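Local coordinates for protein BCAM1869 (PDB 4O2H), which is an RsaM homologue with a novel fold, probably a transcriptional regulator linked to quorum sensing, and associates with itself, at residues A[46-51]-A[79-84]; A[100-103]-A[109-112]; A[60-65]-A[95-100]. All coordinates share one frame; numbering follows the deposited sequence.

Contact 1 (A[46-51]-A[79-84]); sequences AELRDN and DWYLER
L48 of helix 42-50 packs against Y81 of strand 74-83, a small helix-on-sheet contact at one end of the four-stranded antiparallel sheet. Next to it, the like-charged guanidinium groups of R49 and R84 come close without a hydrogen bond. The apolar half rests on one branch of the leucine: L48 CD1 lies 3.6 Å from Y81 CB and comes obliquely to the CD2 side of the ring. I53 touches both L48 and Y81, and A58 of strand 55-65 also meets L48. W80 points away from the helix, and its ring packs on W128, V132 and L136 of helix 128-138, so the sheet carries a helix on each face here.

The R49 chain is extended from CG to NE, whereas that of R84 bends at chi3 (-42°). The two chains cross at about a right angle with their guanidinium planes 32° apart. Each has a partner elsewhere: R49 NE bonds to A55 O, and R84 NE forms a salt bridge with D54 OD1, whose negative charge probably eases the encounter. R49 NH2 and R84 NH2, both donors, stand 3.3 Å apart, with R49 NH2 near the plane of the R84 guanidinium at its edge.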
ATOM      1  N   ALA A  46      12.460   9.110  -7.607  1.00 50.25           N
ATOM      2  CA  ALA A  46      13.410  10.224  -7.574  1.00 52.63           C
ATOM      3  C   ALA A  46      14.312  10.088  -6.352  1.00 58.14           C
ATOM      4  O   ALA A  46      15.511  10.369  -6.434  1.00 59.31           O
ATOM      5  CB  ALA A  46      12.678  11.570  -7.548  1.00 54.31           C
ATOM      6  N   GLU A  47      13.722   9.656  -5.232  1.00 52.05           N
ATOM      7  CA  GLU A  47      14.383   9.480  -3.961  1.00 54.41           C
ATOM      8  C   GLU A  47      15.541   8.463  -4.080  1.00 58.32           C
ATOM      9  O   GLU A  47      16.649   8.770  -3.650  1.00 59.37           O
ATOM     10  CB  GLU A  47      13.341   9.052  -2.935  1.00 56.80           C
ATOM     11  CG  GLU A  47      13.789   9.043  -1.486  1.00 76.38           C
ATOM     12  CD  GLU A  47      12.678   8.560  -0.574  1.00100.21           C
ATOM     13  OE1 GLU A  47      11.704   9.321  -0.359  1.00 96.78           O
ATOM     14  OE2 GLU A  47      12.759   7.401  -0.109  1.00 93.78           O
ATOM     15  N   LEU A  48      15.295   7.282  -4.696  1.00 53.31           N
ATOM     16  CA  LEU A  48      16.288   6.225  -4.924  1.00 51.19           C
ATOM     17  C   LEU A  48      17.399   6.712  -5.867  1.00 56.72           C
ATOM     18  O   LEU A  48      18.581   6.458  -5.608  1.00 56.17           O
ATOM     19  CB  LEU A  48      15.617   4.977  -5.520  1.00 49.67           C
ATOM     20  CG  LEU A  48      14.646   4.165  -4.642  1.00 52.17           C
ATOM     21  CD1 LEU A  48      13.824   3.267  -5.476  1.00 50.76           C
ATOM     22  CD2 LEU A  48      15.373   3.290  -3.631  1.00 52.08           C
ATOM     23  N   ARG A  49      17.016   7.421  -6.956  1.00 53.41           N
ATOM     24  CA  ARG A  49      17.950   7.955  -7.944  1.00 55.26           C
ATOM     25  C   ARG A  49      18.894   8.977  -7.314  1.00 62.21           C
ATOM     26  O   ARG A  49      20.036   9.075  -7.729  1.00 62.16           O
ATOM     27  CB  ARG A  49      17.199   8.590  -9.120  1.00 56.31           C
ATOM     28  CG  ARG A  49      16.784   7.576 -10.179  1.00 59.19           C
ATOM     29  CD  ARG A  49      15.863   8.226 -11.180  1.00 58.07           C
ATOM     30  NE  ARG A  49      15.391   7.283 -12.190  1.00 65.08           N
ATOM     31  CZ  ARG A  49      14.415   7.545 -13.054  1.00 78.71           C
ATOM     32  NH1 ARG A  49      13.790   8.718 -13.024  1.00 69.27           N
ATOM     33  NH2 ARG A  49      14.047   6.634 -13.947  1.00 61.51           N
ATOM     34  N   ASP A  50      18.421   9.685  -6.282  1.00 61.77           N
ATOM     35  CA  ASP A  50      19.145  10.680  -5.492  1.00 63.43           C
ATOM     36  C   ASP A  50      20.176  10.015  -4.579  1.00 68.18           C
ATOM     37  O   ASP A  50      21.151  10.652  -4.160  1.00 68.83           O
ATOM     38  CB  ASP A  50      18.149  11.460  -4.640  1.00 65.52           C
ATOM     39  CG  ASP A  50      18.402  12.939  -4.654  1.00 86.59           C
ATOM     40  OD1 ASP A  50      17.679  13.654  -5.384  1.00 89.83           O
ATOM     41  OD2 ASP A  50      19.326  13.388  -3.935  1.00 96.31           O
ATOM     42  N   ASN A  51      19.940   8.734  -4.266  1.00 62.74           N
ATOM     43  CA  ASN A  51      20.807   7.919  -3.421  1.00 62.69           C
ATOM     44  C   ASN A  51      21.605   6.929  -4.283  1.00 63.98           C
ATOM     45  O   ASN A  51      21.915   5.841  -3.822  1.00 64.05           O
ATOM     46  CB  ASN A  51      19.977   7.195  -2.329  1.00 62.73           C
ATOM     47  CG  ASN A  51      19.170   8.140  -1.476  1.00 93.20           C
ATOM     48  OD1 ASN A  51      19.529   9.312  -1.289  1.00 93.32           O
ATOM     49  ND2 ASN A  51      18.050   7.658  -0.955  1.00 85.06           N
ATOM     50  N   ASP A  79       7.953  -1.811  -0.700  1.00 38.95           N
ATOM     51  CA  ASP A  79       8.404  -0.940  -1.786  1.00 39.38           C
ATOM     52  C   ASP A  79       9.389  -1.703  -2.630  1.00 43.25           C
ATOM     53  O   ASP A  79      10.209  -2.486  -2.111  1.00 42.44           O
ATOM     54  CB  ASP A  79       9.033   0.366  -1.261  1.00 41.71           C
ATOM     55  CG  ASP A  79       8.052   1.340  -0.638  1.00 51.58           C
ATOM     56  OD1 ASP A  79       6.820   1.136  -0.793  1.00 51.61           O
ATOM     57  OD2 ASP A  79       8.507   2.315  -0.019  1.00 61.78           O
ATOM     58  N   TRP A  80       9.292  -1.510  -3.948  1.00 40.75           N
ATOM     59  CA  TRP A  80      10.188  -2.183  -4.900  1.00 39.50           C
ATOM     60  C   TRP A  80      10.767  -1.177  -5.894  1.00 41.48           C
ATOM     61  O   TRP A  80      10.283  -0.071  -6.005  1.00 41.09           O
ATOM     62  CB  TRP A  80       9.452  -3.315  -5.652  1.00 36.95           C
ATOM     63  CG  TRP A  80       8.224  -2.807  -6.360  1.00 38.14           C
ATOM     64  CD1 TRP A  80       6.955  -2.776  -5.863  1.00 40.25           C
ATOM     65  CD2 TRP A  80       8.178  -2.125  -7.629  1.00 38.71           C
ATOM     66  NE1 TRP A  80       6.120  -2.131  -6.741  1.00 40.38           N
ATOM     67  CE2 TRP A  80       6.846  -1.713  -7.832  1.00 42.09           C
ATOM     68  CE3 TRP A  80       9.136  -1.842  -8.632  1.00 40.45           C
ATOM     69  CZ2 TRP A  80       6.449  -0.995  -8.970  1.00 42.12           C
ATOM     70  CZ3 TRP A  80       8.741  -1.134  -9.758  1.00 42.32           C
ATOM     71  CH2 TRP A  80       7.412  -0.725  -9.925  1.00 42.88           C
ATOM     72  N   TYR A  81      11.787  -1.580  -6.618  1.00 39.29           N
ATOM     73  CA  TYR A  81      12.345  -0.820  -7.708  1.00 40.36           C
ATOM     74  C   TYR A  81      12.773  -1.794  -8.763  1.00 46.10           C
ATOM     75  O   TYR A  81      13.109  -2.953  -8.476  1.00 44.35           O
ATOM     76  CB  TYR A  81      13.459   0.189  -7.325  1.00 42.95           C
ATOM     77  CG  TYR A  81      14.756  -0.370  -6.784  1.00 46.14           C
ATOM     78  CD1 TYR A  81      15.802  -0.705  -7.636  1.00 49.25           C
ATOM     79  CD2 TYR A  81      14.978  -0.465  -5.411  1.00 47.88           C
ATOM     80  CE1 TYR A  81      17.010  -1.195  -7.144  1.00 51.24           C
ATOM     81  CE2 TYR A  81      16.189  -0.939  -4.904  1.00 49.74           C
ATOM     82  CZ  TYR A  81      17.202  -1.304  -5.777  1.00 58.38           C
ATOM     83  OH  TYR A  81      18.403  -1.754  -5.289  1.00 59.30           O
ATOM     84  N   LEU A  82      12.731  -1.322  -9.997  1.00 44.34           N
ATOM     85  CA  LEU A  82      13.149  -2.090 -11.136  1.00 43.95           C
ATOM     86  C   LEU A  82      14.488  -1.525 -11.610  1.00 48.98           C
ATOM     87  O   LEU A  82      14.547  -0.373 -12.040  1.00 49.53           O
ATOM     88  CB  LEU A  82      12.050  -2.018 -12.225  1.00 43.91           C
ATOM     89  CG  LEU A  82      12.399  -2.582 -13.605  1.00 47.78           C
ATOM     90  CD1 LEU A  82      12.664  -4.087 -13.520  1.00 45.79           C
ATOM     91  CD2 LEU A  82      11.306  -2.270 -14.560  1.00 48.73           C
ATOM     92  N   GLU A  83      15.572  -2.338 -11.519  1.00 58.80           N
ATOM     93  CA  GLU A  83      16.908  -1.930 -11.953  1.00 62.82           C
ATOM     94  C   GLU A  83      16.949  -1.738 -13.451  1.00 70.09           C
ATOM     95  O   GLU A  83      16.323  -2.507 -14.189  1.00 70.49           O
ATOM     96  CB  GLU A  83      17.979  -2.938 -11.545  1.00 64.22           C
ATOM     97  CG  GLU A  83      18.372  -2.871 -10.083  1.00 70.02           C
ATOM     98  CD  GLU A  83      19.848  -3.118  -9.836  1.00 88.76           C
ATOM     99  OE1 GLU A  83      20.443  -3.938 -10.576  1.00 84.34           O
ATOM    100  OE2 GLU A  83      20.413  -2.473  -8.919  1.00 69.50           O
ATOM    101  N   ARG A  84      17.634  -0.682 -13.894  1.00 68.28           N
ATOM    102  CA  ARG A  84      17.778  -0.382 -15.302  1.00 72.51           C
ATOM    103  C   ARG A  84      18.694  -1.430 -15.978  1.00 81.44           C
ATOM    104  O   ARG A  84      18.311  -2.020 -16.991  1.00 82.70           O
ATOM    105  CB  ARG A  84      18.333   1.045 -15.474  1.00 73.59           C
ATOM    106  CG  ARG A  84      18.237   1.615 -16.889  1.00 80.16           C
ATOM    107  CD  ARG A  84      18.778   3.047 -17.007  1.00 83.24           C
ATOM    108  NE  ARG A  84      18.373   3.890 -15.876  1.00 88.59           N
ATOM    109  CZ  ARG A  84      17.218   4.547 -15.779  1.00 98.54           C
ATOM    110  NH1 ARG A  84      16.338   4.505 -16.776  1.00 83.61           N
ATOM    111  NH2 ARG A  84      16.940   5.261 -14.693  1.00 77.18           N
TER

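Contact 2 (A[100-103]-A[109-112]); sequences VMAI and DIGM
Selenomethionine M101 bends at chi2 (59°) and again at chi3 (77°), curling its chain along the segment 109-112 and meeting three successive parts of it. At the start, M101 CG lies 3.5 Å from D109 CG, the two side chains crossing at about a right angle. Further along, M101 SE sits 3.6 Å from G111 N. At the tip, M101 CE comes to 3.5 Å from M112 SE, the second selenomethionine, whose own chain is bent twice and turns back toward the strand although its CB points away.

The backbones are held by one bond, from I110 N to A102 O, 2.9 Å long with an N-H...O angle of 147° and the donor in the carbonyl plane. Beside it, I110 CG1 rests 3.7 Å from A102 CB. I103 and D109 form a single beta bridge, and I103 CG2 touches D109 OD1 at 3.4 Å. That oxygen also makes a salt bridge with R22 of strand 21-24, the parallel partner of strand 100-103, and R22 packs on M101 and I103 as well.

T115 OG1 bonds to both A102 N and G111 O, tying the strand to the first turn of the next helix. The whole is a beta-alpha connection: strand 100-103 leads through a loop, closed by the single beta bridge, into helix 112-125, with G111, at positive phi, as the N-cap residue.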
ATOM      1  N   VAL A 100       2.697  -9.961  10.459  1.00 42.16           N
ATOM      2  CA  VAL A 100       3.334 -11.205  10.895  1.00 41.31           C
ATOM      3  C   VAL A 100       4.485 -10.968  11.860  1.00 47.17           C
ATOM      4  O   VAL A 100       5.308 -10.087  11.658  1.00 46.04           O
ATOM      5  CB  VAL A 100       3.836 -12.066   9.696  1.00 41.50           C
ATOM      6  CG1 VAL A 100       4.616 -13.320  10.158  1.00 40.08           C
ATOM      7  CG2 VAL A 100       2.686 -12.456   8.762  1.00 40.58           C
HETATM    8  N   MSE A 101       4.578 -11.845  12.859  1.00 48.29           N
HETATM    9  CA  MSE A 101       5.724 -11.989  13.746  1.00 50.05           C
HETATM   10  C   MSE A 101       6.181 -13.433  13.639  1.00 54.69           C
HETATM   11  O   MSE A 101       5.413 -14.357  13.952  1.00 54.45           O
HETATM   12  CB  MSE A 101       5.415 -11.574  15.205  1.00 54.77           C
HETATM   13  CG  MSE A 101       6.562 -11.832  16.143  1.00 63.83           C
HETATM   14 SE   MSE A 101       8.186 -10.890  15.651  0.61 70.22          SE
HETATM   15  CE  MSE A 101       7.735  -9.143  16.259  1.00 66.42           C
ATOM     16  N   ALA A 102       7.421 -13.634  13.153  1.00 51.77           N
ATOM     17  CA  ALA A 102       7.987 -14.973  13.065  1.00 52.67           C
ATOM     18  C   ALA A 102       8.500 -15.421  14.420  1.00 58.38           C
ATOM     19  O   ALA A 102       9.138 -14.657  15.155  1.00 58.32           O
ATOM     20  CB  ALA A 102       9.095 -15.032  12.029  1.00 52.47           C
ATOM     21  N   ILE A 103       8.180 -16.663  14.768  1.00 56.84           N
ATOM     22  CA  ILE A 103       8.545 -17.253  16.048  1.00 60.17           C
ATOM     23  C   ILE A 103       9.527 -18.402  15.825  1.00 67.45           C
ATOM     24  O   ILE A 103       9.587 -18.935  14.720  1.00 64.87           O
ATOM     25  CB  ILE A 103       7.277 -17.696  16.835  1.00 64.33           C
ATOM     26  CG1 ILE A 103       6.382 -18.657  15.995  1.00 61.98           C
ATOM     27  CG2 ILE A 103       6.498 -16.454  17.320  1.00 64.57           C
ATOM     28  CD1 ILE A 103       5.464 -19.551  16.753  1.00 60.85           C
ATOM     29  N   ASP A 109       9.362 -14.998  19.888  1.00 71.06           N
ATOM     30  CA  ASP A 109       9.477 -14.075  18.755  1.00 65.83           C
ATOM     31  C   ASP A 109      10.918 -13.965  18.289  1.00 71.98           C
ATOM     32  O   ASP A 109      11.832 -14.057  19.109  1.00 74.15           O
ATOM     33  CB  ASP A 109       8.971 -12.680  19.159  1.00 65.93           C
ATOM     34  CG  ASP A 109       7.480 -12.593  19.419  1.00 68.79           C
ATOM     35  OD1 ASP A 109       6.778 -13.609  19.213  1.00 68.54           O
ATOM     36  OD2 ASP A 109       7.005 -11.490  19.775  1.00 70.28           O
ATOM     37  N   ILE A 110      11.130 -13.755  16.986  1.00 54.37           N
ATOM     38  CA  ILE A 110      12.498 -13.611  16.500  1.00 55.61           C
ATOM     39  C   ILE A 110      12.732 -12.188  16.006  1.00 61.41           C
ATOM     40  O   ILE A 110      13.825 -11.887  15.522  1.00 62.34           O
ATOM     41  CB  ILE A 110      12.930 -14.681  15.466  1.00 58.68           C
ATOM     42  CG1 ILE A 110      12.156 -14.598  14.109  1.00 58.07           C
ATOM     43  CG2 ILE A 110      12.983 -16.075  16.103  1.00 56.77           C
ATOM     44  CD1 ILE A 110      12.671 -15.635  13.033  1.00 62.67           C
ATOM     45  N   GLY A 111      11.728 -11.320  16.195  1.00 58.30           N
ATOM     46  CA  GLY A 111      11.812  -9.905  15.852  1.00 58.57           C
ATOM     47  C   GLY A 111      11.575  -9.549  14.398  1.00 63.55           C
ATOM     48  O   GLY A 111      11.658 -10.402  13.511  1.00 61.12           O
HETATM   49  N   MSE A 112      11.304  -8.248  14.164  1.00 63.18           N
HETATM   50  CA  MSE A 112      10.990  -7.619  12.872  1.00 63.69           C
HETATM   51  C   MSE A 112      11.958  -7.972  11.760  1.00 68.80           C
HETATM   52  O   MSE A 112      11.504  -8.289  10.658  1.00 69.06           O
HETATM   53  CB  MSE A 112      10.965  -6.081  12.990  1.00 66.72           C
HETATM   54  CG  MSE A 112      10.050  -5.566  14.083  1.00 74.73           C
HETATM   55 SE   MSE A 112       8.340  -6.465  14.028  0.37 82.67          SE
HETATM   56  CE  MSE A 112       7.467  -5.318  12.708  1.00 78.99           C
TER

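Contact 3 (A[60-65]-A[95-100]); sequences YTEWHR and DVRSNV
E62 and R97 form a bidentate salt bridge, the carboxylate lying at the edge of the guanidinium, between strands 55-65 and 89-98 of the four-stranded antiparallel sheet. These strands are not neighbours: strand 74-83 runs between them, and at their nearest point the CA atoms of E62 and R97 are 9.3 Å apart, so long side chains make the connection. The two chains cross at about a right angle, yet their charged ends are nearly coplanar, carboxylate and guanidinium planes differing by 12°. E62 bends at chi2 (-54°) and R97 at chi2 and chi3, which swings both ends inward from CB atoms that do not point across the gap.

R97 NH1 donates to E62 OE1 over 3.2 Å with an angle of 158°, within the guanidinium plane and onto the syn lone pair. The second prong, R97 NH2 to E62 OE2, measures 2.4 Å, a very short value whose exact length is doubtful. Two such bonds in nearly one plane would be expected to limit rotation of both groups. Y60 of the second subunit packs on both E62 and R97, placing the salt bridge at the dimer interface; D41 of that subunit forms only a long, weak ion pair with R97 NE.

T61 and W63, flanking E62 in its strand, both pack on helix 128-138. W63 NE1 donates to T61 OG1 at 2.9 Å, close to the indole plane. Where strand 89-98 ends, S98 forms an ST turn: its OG accepts from V100 N at 3.2 Å.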
ATOM      1  N   TYR A  60       5.033   0.583  -4.887  1.00 39.93           N
ATOM      2  CA  TYR A  60       4.476  -0.196  -3.809  1.00 39.41           C
ATOM      3  C   TYR A  60       3.801  -1.450  -4.379  1.00 44.23           C
ATOM      4  O   TYR A  60       3.472  -1.529  -5.568  1.00 42.59           O
ATOM      5  CB  TYR A  60       3.467   0.669  -3.000  1.00 40.54           C
ATOM      6  CG  TYR A  60       2.102   0.783  -3.654  1.00 46.21           C
ATOM      7  CD1 TYR A  60       1.121  -0.187  -3.445  1.00 48.73           C
ATOM      8  CD2 TYR A  60       1.799   1.843  -4.513  1.00 48.17           C
ATOM      9  CE1 TYR A  60      -0.116  -0.119  -4.086  1.00 49.65           C
ATOM     10  CE2 TYR A  60       0.545   1.943  -5.126  1.00 49.50           C
ATOM     11  CZ  TYR A  60      -0.392   0.936  -4.938  1.00 59.63           C
ATOM     12  OH  TYR A  60      -1.618   0.981  -5.558  1.00 69.29           O
ATOM     13  N   THR A  61       3.611  -2.422  -3.507  1.00 37.80           N
ATOM     14  CA  THR A  61       2.867  -3.642  -3.771  1.00 37.72           C
ATOM     15  C   THR A  61       2.310  -4.124  -2.433  1.00 40.46           C
ATOM     16  O   THR A  61       2.926  -3.903  -1.398  1.00 37.07           O
ATOM     17  CB  THR A  61       3.663  -4.672  -4.546  1.00 41.22           C
ATOM     18  OG1 THR A  61       2.773  -5.731  -4.900  1.00 39.45           O
ATOM     19  CG2 THR A  61       4.883  -5.170  -3.788  1.00 38.02           C
ATOM     20  N   GLU A  62       1.087  -4.663  -2.489  1.00 39.52           N
ATOM     21  CA  GLU A  62       0.273  -5.204  -1.409  1.00 39.74           C
ATOM     22  C   GLU A  62      -0.186  -6.620  -1.760  1.00 42.70           C
ATOM     23  O   GLU A  62      -0.704  -6.841  -2.844  1.00 41.66           O
ATOM     24  CB  GLU A  62      -0.947  -4.297  -1.120  1.00 41.13           C
ATOM     25  CG  GLU A  62      -0.567  -3.005  -0.414  1.00 43.62           C
ATOM     26  CD  GLU A  62       0.229  -3.138   0.879  1.00 56.66           C
ATOM     27  OE1 GLU A  62       0.194  -4.202   1.548  1.00 44.71           O
ATOM     28  OE2 GLU A  62       0.859  -2.125   1.245  1.00 43.57           O
ATOM     29  N   TRP A  63       0.064  -7.567  -0.844  1.00 37.33           N
ATOM     30  CA  TRP A  63      -0.210  -8.995  -0.978  1.00 37.13           C
ATOM     31  C   TRP A  63      -0.955  -9.466   0.273  1.00 40.85           C
ATOM     32  O   TRP A  63      -0.889  -8.816   1.319  1.00 38.21           O
ATOM     33  CB  TRP A  63       1.131  -9.784  -1.170  1.00 34.71           C
ATOM     34  CG  TRP A  63       1.803  -9.556  -2.515  1.00 34.25           C
ATOM     35  CD1 TRP A  63       2.151  -8.357  -3.070  1.00 36.34           C
ATOM     36  CD2 TRP A  63       2.078 -10.557  -3.511  1.00 33.46           C
ATOM     37  NE1 TRP A  63       2.646  -8.545  -4.336  1.00 36.41           N
ATOM     38  CE2 TRP A  63       2.621  -9.892  -4.632  1.00 37.65           C
ATOM     39  CE3 TRP A  63       1.967 -11.961  -3.541  1.00 35.21           C
ATOM     40  CZ2 TRP A  63       3.086 -10.585  -5.766  1.00 36.17           C
ATOM     41  CZ3 TRP A  63       2.390 -12.651  -4.684  1.00 36.89           C
ATOM     42  CH2 TRP A  63       2.916 -11.963  -5.789  1.00 36.60           C
ATOM     43  N   HIS A  64      -1.730 -10.538   0.152  1.00 39.15           N
ATOM     44  CA  HIS A  64      -2.470 -11.012   1.320  1.00 39.42           C
ATOM     45  C   HIS A  64      -2.753 -12.516   1.227  1.00 45.11           C
ATOM     46  O   HIS A  64      -2.649 -13.134   0.166  1.00 44.67           O
ATOM     47  CB  HIS A  64      -3.774 -10.173   1.582  1.00 39.31           C
ATOM     48  CG  HIS A  64      -4.955 -10.412   0.665  1.00 43.24           C
ATOM     49  ND1 HIS A  64      -6.145  -9.683   0.817  1.00 45.27           N
ATOM     50  CD2 HIS A  64      -5.107 -11.267  -0.385  1.00 44.53           C
ATOM     51  CE1 HIS A  64      -6.958 -10.108  -0.141  1.00 45.24           C
ATOM     52  NE2 HIS A  64      -6.388 -11.068  -0.884  1.00 45.49           N
ATOM     53  N   ARG A  65      -3.057 -13.097   2.374  1.00 45.45           N
ATOM     54  CA  ARG A  65      -3.535 -14.469   2.528  1.00 46.99           C
ATOM     55  C   ARG A  65      -4.856 -14.332   3.187  1.00 50.83           C
ATOM     56  O   ARG A  65      -4.933 -13.798   4.316  1.00 50.89           O
ATOM     57  CB  ARG A  65      -2.599 -15.394   3.305  1.00 48.10           C
ATOM     58  CG  ARG A  65      -3.237 -16.785   3.390  1.00 58.57           C
ATOM     59  CD  ARG A  65      -2.649 -17.694   4.433  1.00 55.43           C
ATOM     60  NE  ARG A  65      -2.709 -17.163   5.793  1.00 48.99           N
ATOM     61  CZ  ARG A  65      -2.136 -17.762   6.827  1.00 58.53           C
ATOM     62  NH1 ARG A  65      -1.481 -18.903   6.662  1.00 50.56           N
ATOM     63  NH2 ARG A  65      -2.223 -17.239   8.034  1.00 48.73           N
ATOM     64  N   ASP A  95      13.115  -4.240   3.203  1.00 50.34           N
ATOM     65  CA  ASP A  95      12.069  -3.867   4.150  1.00 49.21           C
ATOM     66  C   ASP A  95      10.735  -4.431   3.711  1.00 51.20           C
ATOM     67  O   ASP A  95      10.339  -4.266   2.569  1.00 51.77           O
ATOM     68  CB  ASP A  95      11.968  -2.343   4.304  1.00 51.13           C
ATOM     69  CG  ASP A  95      13.151  -1.711   5.011  1.00 73.29           C
ATOM     70  OD1 ASP A  95      13.529  -2.207   6.092  1.00 78.44           O
ATOM     71  OD2 ASP A  95      13.666  -0.678   4.510  1.00 80.78           O
ATOM     72  N   VAL A  96      10.052  -5.109   4.609  1.00 46.78           N
ATOM     73  CA  VAL A  96       8.770  -5.740   4.320  1.00 44.87           C
ATOM     74  C   VAL A  96       7.853  -5.384   5.462  1.00 48.06           C
ATOM     75  O   VAL A  96       8.212  -5.616   6.623  1.00 49.04           O
ATOM     76  CB  VAL A  96       8.933  -7.283   4.130  1.00 47.56           C
ATOM     77  CG1 VAL A  96       7.601  -8.012   4.244  1.00 46.05           C
ATOM     78  CG2 VAL A  96       9.617  -7.617   2.807  1.00 46.95           C
ATOM     79  N   ARG A  97       6.685  -4.798   5.142  1.00 41.41           N
ATOM     80  CA  ARG A  97       5.690  -4.463   6.133  1.00 41.04           C
ATOM     81  C   ARG A  97       4.624  -5.546   6.117  1.00 45.66           C
ATOM     82  O   ARG A  97       4.146  -5.908   5.049  1.00 45.24           O
ATOM     83  CB  ARG A  97       5.101  -3.066   5.891  1.00 40.26           C
ATOM     84  CG  ARG A  97       4.192  -2.578   7.033  1.00 53.77           C
ATOM     85  CD  ARG A  97       2.701  -2.784   6.767  1.00 57.07           C
ATOM     86  NE  ARG A  97       2.305  -2.012   5.596  1.00 56.74           N
ATOM     87  CZ  ARG A  97       1.764  -2.511   4.493  1.00 64.04           C
ATOM     88  NH1 ARG A  97       1.428  -3.809   4.428  1.00 42.22           N
ATOM     89  NH2 ARG A  97       1.484  -1.713   3.473  1.00 47.31           N
ATOM     90  N   SER A  98       4.256  -6.065   7.307  1.00 41.52           N
ATOM     91  CA  SER A  98       3.243  -7.108   7.449  1.00 41.06           C
ATOM     92  C   SER A  98       2.612  -7.091   8.821  1.00 47.08           C
ATOM     93  O   SER A  98       3.006  -6.296   9.672  1.00 48.45           O
ATOM     94  CB  SER A  98       3.848  -8.492   7.194  1.00 43.03           C
ATOM     95  OG  SER A  98       4.704  -8.848   8.267  1.00 46.29           O
ATOM     96  N   ASN A  99       1.650  -8.011   9.040  1.00 44.24           N
ATOM     97  CA  ASN A  99       0.985  -8.236  10.324  1.00 45.13           C
ATOM     98  C   ASN A  99       1.507  -9.542  10.908  1.00 46.95           C
ATOM     99  O   ASN A  99       0.833 -10.177  11.714  1.00 47.87           O
ATOM    100  CB  ASN A  99      -0.551  -8.244  10.172  1.00 42.61           C
ATOM    101  CG  ASN A  99      -1.117  -9.399   9.384  1.00 44.16           C
ATOM    102  OD1 ASN A  99      -0.471  -9.991   8.516  1.00 42.88           O
ATOM    103  ND2 ASN A  99      -2.384  -9.690   9.631  1.00 38.46           N
ATOM    104  N   VAL A 100       2.697  -9.961  10.459  1.00 42.16           N
ATOM    105  CA  VAL A 100       3.334 -11.205  10.895  1.00 41.31           C
ATOM    106  C   VAL A 100       4.485 -10.968  11.860  1.00 47.17           C
ATOM    107  O   VAL A 100       5.308 -10.087  11.658  1.00 46.04           O
ATOM    108  CB  VAL A 100       3.836 -12.066   9.696  1.00 41.50           C
ATOM    109  CG1 VAL A 100       4.616 -13.320  10.158  1.00 40.08           C
ATOM    110  CG2 VAL A 100       2.686 -12.456   8.762  1.00 40.58           C
TER

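Contacts 1 and 3 both involve the antiparallel sheet, their centres 19 Å apart, and alternate along the chain. They touch directly: W80 NE1 lies 3.0 Å from Y60 O, a probable hydrogen bond, and W80 CD1 packs on T61 CG2 at 3.8 Å. Contact 2 begins where contact 3 ends, at the shared V100, with centres 14 Å apart; here the chain passes from the large sheet to the two-stranded parallel one. Contacts 1 and 2 stay separate, about 14 Å between nearest atoms. The second subunit reaches contact 3 and also contact 2, where S43 of that subunit packs on M112, but does not touch contact 1.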